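Local coordinates for phosphodiesterase (Pseudomonas aeruginosa, PDB 4G75), which is a colicin M-like bacteriocin that probably kills related bacteria by hydrolysing the lipid-linked precursor of peptidoglycan in a metal-dependent reaction, at residues 57-62 / 259-264; 84-89 / 267-272. All blocks are in the same frame, centred on the assembly; numbering follows the deposited sequence.

How the contacts relate
Contacts 1 and 2 are neighbouring parts of one buried interface, their centres about 10 Å apart on the same side of the chain's centre. In each, a helix from early in the chain (55-65 or 81-102) meets the end of helix 255-264 or the loop that follows it, so the paired segments alternate along the sequence. They touch directly: Leu-58 O lies 3.5 Å from Phe-85 CE1, Leu-61 CD1 is 3.6 Å from Phe-85 N, and Trp-62 CH2 packs on Lys-268 CD at 3.7 Å. Both lie away from the magnesium site at Val-211, Glu-213 and Asp-241, and both join helices from the early part of the chain to helix 255-264 and the loop after it.

Contact 1 (57-62 / 259-264)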
loop_
_atom_site.group_PDB
_atom_site.type_symbol
_atom_site.label_atom_id
_atom_site.label_comp_id
_atom_site.label_asym_id
_atom_site.label_seq_id
_atom_site.Cartn_x
_atom_site.Cartn_y
_atom_site.Cartn_z
ATOM N N PRO A 57 -5.845 4.853 -12.884
ATOM C CA PRO A 57 -4.811 5.447 -13.742
ATOM C C PRO A 57 -3.864 4.403 -14.334
ATOM O O PRO A 57 -3.511 4.504 -15.507
ATOM C CB PRO A 57 -4.035 6.378 -12.800
ATOM C CG PRO A 57 -4.871 6.510 -11.571
ATOM C CD PRO A 57 -5.808 5.364 -11.501
ATOM N N LEU A 58 -3.456 3.413 -13.538
ATOM C CA LEU A 58 -2.550 2.388 -14.031
ATOM C C LEU A 58 -3.236 1.477 -15.041
ATOM O O LEU A 58 -2.645 1.110 -16.053
ATOM C CB LEU A 58 -1.969 1.566 -12.879
ATOM C CG LEU A 58 -0.955 2.288 -11.994
ATOM C CD1 LEU A 58 -0.532 1.360 -10.858
ATOM C CD2 LEU A 58 0.254 2.712 -12.808
ATOM N N LEU A 59 -4.491 1.135 -14.773
ATOM C CA LEU A 59 -5.239 0.274 -15.679
ATOM C C LEU A 59 -5.454 0.944 -17.031
ATOM O O LEU A 59 -5.393 0.293 -18.074
ATOM C CB LEU A 59 -6.576 -0.131 -15.058
ATOM C CG LEU A 59 -6.477 -1.230 -13.998
ATOM C CD1 LEU A 59 -7.797 -1.370 -13.272
ATOM C CD2 LEU A 59 -6.049 -2.552 -14.621
ATOM N N ALA A 60 -5.697 2.245 -17.016
ATOM C CA ALA A 60 -5.912 2.964 -18.262
ATOM C C ALA A 60 -4.651 2.918 -19.121
ATOM O O ALA A 60 -4.725 2.726 -20.333
ATOM C CB ALA A 60 -6.334 4.400 -17.986
ATOM N N LEU A 61 -3.497 3.096 -18.489
ATOM C CA LEU A 61 -2.230 3.030 -19.200
ATOM C C LEU A 61 -2.021 1.632 -19.767
ATOM O O LEU A 61 -1.734 1.472 -20.954
ATOM C CB LEU A 61 -1.066 3.391 -18.269
ATOM C CG LEU A 61 -1.110 4.834 -17.764
ATOM C CD1 LEU A 61 0.004 5.100 -16.768
ATOM C CD2 LEU A 61 -1.033 5.805 -18.938
ATOM N N TRP A 62 -2.177 0.623 -18.915
ATOM C CA TRP A 62 -1.949 -0.757 -19.332
ATOM C C TRP A 62 -2.900 -1.180 -20.439
ATOM O O TRP A 62 -2.485 -1.818 -21.410
ATOM C CB TRP A 62 -2.066 -1.733 -18.153
ATOM C CG TRP A 62 -1.657 -3.124 -18.537
ATOM C CD1 TRP A 62 -2.473 -4.137 -18.971
ATOM C CD2 TRP A 62 -0.323 -3.645 -18.564
ATOM N NE1 TRP A 62 -1.726 -5.257 -19.247
ATOM C CE2 TRP A 62 -0.405 -4.984 -19.002
ATOM C CE3 TRP A 62 0.932 -3.115 -18.245
ATOM C CZ2 TRP A 62 0.717 -5.797 -19.132
ATOM C CZ3 TRP A 62 2.048 -3.927 -18.375
ATOM C CH2 TRP A 62 1.931 -5.252 -18.816
ATOM N N THR A 259 -7.072 -8.062 -11.748
ATOM C CA THR A 259 -6.804 -9.490 -11.918
ATOM C C THR A 259 -6.187 -9.764 -13.292
ATOM O O THR A 259 -5.228 -10.531 -13.409
ATOM C CB THR A 259 -8.082 -10.327 -11.733
ATOM O OG1 THR A 259 -8.676 -10.001 -10.472
ATOM C CG2 THR A 259 -7.772 -11.817 -11.767
ATOM N N ARG A 260 -6.731 -9.127 -14.326
ATOM C CA ARG A 260 -6.189 -9.287 -15.669
ATOM C C ARG A 260 -4.781 -8.713 -15.743
ATOM O O ARG A 260 -3.873 -9.350 -16.279
ATOM C CB ARG A 260 -7.095 -8.639 -16.718
ATOM C CG ARG A 260 -6.668 -8.951 -18.147
ATOM C CD ARG A 260 -7.621 -8.352 -19.172
ATOM N NE ARG A 260 -7.110 -8.527 -20.527
ATOM C CZ ARG A 260 -7.789 -8.231 -21.629
ATOM N NH1 ARG A 260 -9.018 -7.743 -21.539
ATOM N NH2 ARG A 260 -7.234 -8.424 -22.822
ATOM N N LEU A 261 -4.597 -7.516 -15.188
ATOM C CA LEU A 261 -3.271 -6.909 -15.132
ATOM C C LEU A 261 -2.257 -7.849 -14.474
ATOM O O LEU A 261 -1.140 -8.026 -14.967
ATOM C CB LEU A 261 -3.324 -5.575 -14.378
ATOM C CG LEU A 261 -1.983 -4.880 -14.134
ATOM C CD1 LEU A 261 -1.277 -4.599 -15.448
ATOM C CD2 LEU A 261 -2.175 -3.592 -13.345
ATOM N N GLY A 262 -2.645 -8.450 -13.353
ATOM C CA GLY A 262 -1.752 -9.337 -12.631
ATOM C C GLY A 262 -1.323 -10.537 -13.446
ATOM O O GLY A 262 -0.217 -11.055 -13.279
ATOM N N ARG A 263 -2.205 -10.986 -14.330
ATOM C CA ARG A 263 -1.914 -12.145 -15.168
ATOM C C ARG A 263 -1.036 -11.801 -16.366
ATOM O O ARG A 263 -0.429 -12.681 -16.968
ATOM C CB ARG A 263 -3.215 -12.803 -15.632
ATOM C CG ARG A 263 -3.915 -13.566 -14.532
ATOM C CD ARG A 263 -5.382 -13.818 -14.836
ATOM N NE ARG A 263 -6.036 -14.482 -13.710
ATOM C CZ ARG A 263 -7.339 -14.726 -13.641
ATOM N NH1 ARG A 263 -8.133 -14.365 -14.639
ATOM N NH2 ARG A 263 -7.846 -15.332 -12.575
ATOM N N GLU A 264 -0.954 -10.519 -16.704
ATOM C CA GLU A 264 -0.238 -10.103 -17.901
ATOM C C GLU A 264 1.047 -9.337 -17.612
ATOM O O GLU A 264 1.950 -9.301 -18.438
ATOM C CB GLU A 264 -1.136 -9.229 -18.772
ATOM C CG GLU A 264 -2.451 -9.864 -19.152
ATOM C CD GLU A 264 -3.250 -8.989 -20.094
ATOM O OE1 GLU A 264 -2.792 -7.863 -20.391
ATOM O OE2 GLU A 264 -4.331 -9.432 -20.540
#
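Contact 1 is a buried helix-to-helix packing in which an indole is held at its N-H and covered on one face: helix 55-65, through Leu-59 and Trp-62, meets Leu-261 and Glu-264 on the last turns of helix 255-264. The local axes approach to 11.1 Å and cross at 55°, and the backbones come nearest at Leu-59 and Leu-261. Leu-261 makes a CH-pi contact: its CD1 stands 3.4 Å from the centroid of the five-membered ring of Trp-62, almost straight above that ring and therefore over the face. The same methyl comes within 3.4 Å of both Trp-62 CG and Trp-62 CD2. Its position follows from a Leu-261 CG that is anti to the backbone N, which carries the branch across to the indole although the side chain does not start out directed at it. About one turn before Trp-62, Leu-59 CD2 lies 4.1 Å from Leu-261 CB. At the ring's edge Trp-62 NE1 donates to Glu-264 OE1 over 3.0 Å, nearly straight at 175°. The acceptor lies in the indole plane, whereas the N-H reaches OE1 on its anti side, 28° out of the carboxylate plane. The other oxygen, Glu-264 OE2, takes a bond from Arg-260 NE at 2.9 Å, part of a salt bridge one helical turn back. Trp-68 NE1 also donates to Glu-264 OE1, so two indole N-H groups and an arginine grip one carboxylate, which would probably stabilise its negative charge and restrict its rotation. Beyond the pair, Leu-58 packs on Asp-88 and Leu-61 on Glu-84, while Pro-57, Leu-58 and Leu-61 touch helix 34-49; helix 55-65 thus packs on helix 255-264, on helix 34-49 and on helix 81-102.

Contact 2 (84-89 / 267-272); sequences EFIWDI and QKFKDT. With EDO (1,2-ethanediol), chain M.
Phe-85, Ile-86 and Ile-89 of helix 81-102 all touch a single side chain, Phe-269, which the loop after helix 255-264 directs at them. At the start of the segment, Glu-84 forms a salt bridge to Arg-45 of helix 34-49, and its OE2 accepts from O1 of an ethanediol that probably came from the crystallisation liquor. Phe-85 follows: its CE2 is 3.6 Å from Phe-269 CE2. The two ring centroids are 5.8 Å apart with planes at 57°, an oblique pairing that is neither a parallel stack nor a T-shaped one, although Phe-269 CZ lies in the plane of the Phe-85 ring, at its edge. With CG anti to the backbone N (chi1 -174°), Phe-85 turns the CD2-CE2 side of its ring to meet CE2 and CZ of Phe-269. Next in sequence, Ile-86 brings CG1 to 3.9 Å from Phe-269 CZ, touching the far end of the phenylalanine ring. Asp-88 makes a second salt bridge to Arg-45. One turn after Phe-85, Ile-89 completes the set with its CG2 methyl, 4.1 Å from Phe-269 CE1. The spacing of Phe-85, Ile-86 and Ile-89 puts them on one helix face, and no hydrogen bond crosses between the segments: the contact is wholly apolar, burying 147 Å² in total. On the loop side, Phe-269 begins a type I beta turn that ends at Thr-272. There Phe-269 O accepts from Thr-272 N at 3.0 Å and from Thr-272 OG1 at 2.8 Å, so two donors hold the carbonyl of the very residue whose ring is inserted. Helix 143-153 adds Leu-152 against Phe-269 and Ala-149 against Ile-89. Away from the metal site, this is loop-to-helix hydrophobic packing, with one aromatic side chain at the start of a beta turn set against a face of helix 81-102 and against helix 143-153.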
loop_
_atom_site.group_PDB
_atom_site.type_symbol
_atom_site.label_atom_id
_atom_site.label_comp_id
_atom_site.label_asym_id
_atom_site.label_seq_id
_atom_site.Cartn_x
_atom_site.Cartn_y
_atom_site.Cartn_z
ATOM N N GLU A 84 4.693 5.915 -19.607
ATOM C CA GLU A 84 4.058 6.512 -18.441
ATOM C C GLU A 84 3.761 5.474 -17.360
ATOM O O GLU A 84 3.869 5.769 -16.165
ATOM C CB GLU A 84 2.790 7.271 -18.836
ATOM C CG GLU A 84 3.075 8.534 -19.646
ATOM C CD GLU A 84 4.120 9.419 -18.986
ATOM O OE1 GLU A 84 3.949 9.756 -17.793
ATOM O OE2 GLU A 84 5.113 9.776 -19.660
ATOM N N PHE A 85 3.400 4.260 -17.773
ATOM C CA PHE A 85 3.157 3.192 -16.809
ATOM C C PHE A 85 4.470 2.888 -16.098
ATOM O O PHE A 85 4.529 2.784 -14.868
ATOM C CB PHE A 85 2.633 1.941 -17.522
ATOM C CG PHE A 85 2.219 0.830 -16.588
ATOM C CD1 PHE A 85 0.881 0.646 -16.260
ATOM C CD2 PHE A 85 3.160 -0.031 -16.049
ATOM C CE1 PHE A 85 0.491 -0.384 -15.405
ATOM C CE2 PHE A 85 2.778 -1.056 -15.195
ATOM C CZ PHE A 85 1.449 -1.233 -14.875
ATOM N N ILE A 86 5.534 2.753 -16.879
ATOM C CA ILE A 86 6.844 2.438 -16.318
ATOM C C ILE A 86 7.329 3.498 -15.333
ATOM O O ILE A 86 7.771 3.167 -14.231
ATOM C CB ILE A 86 7.888 2.218 -17.416
ATOM C CG1 ILE A 86 7.560 0.921 -18.163
ATOM C CG2 ILE A 86 9.276 2.173 -16.811
ATOM C CD1 ILE A 86 8.274 0.755 -19.495
ATOM N N TRP A 87 7.239 4.768 -15.723
ATOM C CA TRP A 87 7.659 5.853 -14.836
ATOM C C TRP A 87 6.799 5.994 -13.575
ATOM O O TRP A 87 7.318 6.343 -12.527
ATOM C CB TRP A 87 7.759 7.194 -15.583
ATOM C CG TRP A 87 9.050 7.368 -16.334
ATOM C CD1 TRP A 87 9.195 7.586 -17.673
ATOM C CD2 TRP A 87 10.376 7.337 -15.787
ATOM N NE1 TRP A 87 10.529 7.697 -17.994
ATOM C CE2 TRP A 87 11.273 7.547 -16.854
ATOM C CE3 TRP A 87 10.889 7.153 -14.500
ATOM C CZ2 TRP A 87 12.654 7.581 -16.673
ATOM C CZ3 TRP A 87 12.266 7.190 -14.320
ATOM C CH2 TRP A 87 13.131 7.396 -15.404
ATOM N N ASP A 88 5.498 5.730 -13.673
ATOM C CA ASP A 88 4.635 5.755 -12.494
ATOM C C ASP A 88 5.036 4.626 -11.538
ATOM O O ASP A 88 5.030 4.795 -10.318
ATOM C CB ASP A 88 3.155 5.614 -12.875
ATOM C CG ASP A 88 2.501 6.940 -13.255
ATOM O OD1 ASP A 88 3.214 7.960 -13.456
ATOM O OD2 ASP A 88 1.254 6.952 -13.363
ATOM N N ILE A 89 5.384 3.469 -12.098
ATOM C CA ILE A 89 5.841 2.351 -11.274
ATOM C C ILE A 89 7.138 2.729 -10.550
ATOM O O ILE A 89 7.375 2.320 -9.416
ATOM C CB ILE A 89 5.996 1.058 -12.109
ATOM C CG1 ILE A 89 4.621 0.548 -12.549
ATOM C CG2 ILE A 89 6.731 -0.036 -11.322
ATOM C CD1 ILE A 89 3.667 0.283 -11.410
ATOM N N GLN A 267 4.701 -10.391 -18.375
ATOM C CA GLN A 267 5.155 -10.455 -19.759
ATOM C C GLN A 267 6.144 -9.334 -20.031
ATOM O O GLN A 267 7.082 -9.495 -20.810
ATOM C CB GLN A 267 3.979 -10.284 -20.723
ATOM C CG GLN A 267 2.728 -11.055 -20.367
ATOM C CD GLN A 267 2.585 -12.322 -21.162
ATOM O OE1 GLN A 267 3.203 -13.339 -20.852
ATOM N NE2 GLN A 267 1.757 -12.273 -22.199
ATOM N N LYS A 268 5.921 -8.197 -19.377
ATOM C CA LYS A 268 6.682 -6.989 -19.663
ATOM C C LYS A 268 7.622 -6.605 -18.529
ATOM O O LYS A 268 8.700 -6.060 -18.763
ATOM C CB LYS A 268 5.733 -5.841 -20.004
ATOM C CG LYS A 268 4.818 -6.166 -21.176
ATOM C CD LYS A 268 4.185 -4.925 -21.769
ATOM C CE LYS A 268 3.675 -5.189 -23.183
ATOM N NZ LYS A 268 4.781 -5.515 -24.135
ATOM N N PHE A 269 7.210 -6.896 -17.301
ATOM C CA PHE A 269 8.061 -6.689 -16.145
ATOM C C PHE A 269 8.599 -8.055 -15.754
ATOM O O PHE A 269 8.058 -8.727 -14.884
ATOM C CB PHE A 269 7.264 -6.050 -15.003
ATOM C CG PHE A 269 7.035 -4.572 -15.178
ATOM C CD1 PHE A 269 7.837 -3.650 -14.524
ATOM C CD2 PHE A 269 6.018 -4.106 -16.000
ATOM C CE1 PHE A 269 7.629 -2.284 -14.685
ATOM C CE2 PHE A 269 5.808 -2.742 -16.170
ATOM C CZ PHE A 269 6.609 -1.832 -15.505
ATOM N N LYS A 270 9.664 -8.466 -16.438
ATOM C CA LYS A 270 10.142 -9.841 -16.381
ATOM C C LYS A 270 10.727 -10.247 -15.031
ATOM O O LYS A 270 10.971 -11.427 -14.789
ATOM C CB LYS A 270 11.154 -10.087 -17.500
ATOM C CG LYS A 270 10.577 -9.896 -18.896
ATOM C CD LYS A 270 11.508 -10.462 -19.955
ATOM C CE LYS A 270 10.841 -10.512 -21.321
ATOM N NZ LYS A 270 11.771 -11.041 -22.362
ATOM N N ASP A 271 10.952 -9.277 -14.153
ATOM C CA ASP A 271 11.478 -9.580 -12.823
ATOM C C ASP A 271 10.394 -9.693 -11.755
ATOM O O ASP A 271 10.702 -9.888 -10.585
ATOM C CB ASP A 271 12.509 -8.529 -12.407
ATOM C CG ASP A 271 13.694 -8.482 -13.346
ATOM O OD1 ASP A 271 14.245 -9.557 -13.659
ATOM O OD2 ASP A 271 14.072 -7.369 -13.766
ATOM N N THR A 272 9.131 -9.570 -12.157
ATOM C CA THR A 272 8.020 -9.651 -11.210
ATOM C C THR A 272 8.097 -10.914 -10.365
ATOM O O THR A 272 8.241 -12.014 -10.894
ATOM C CB THR A 272 6.662 -9.639 -11.928
ATOM O OG1 THR A 272 6.504 -8.402 -12.636
ATOM C CG2 THR A 272 5.522 -9.796 -10.924
HETATM C C1 EDO M . 5.093 10.098 -23.540
HETATM O O1 EDO M . 5.353 9.334 -22.354
HETATM C C2 EDO M . 3.590 10.249 -23.748
HETATM O O2 EDO M . 2.945 9.001 -23.462
#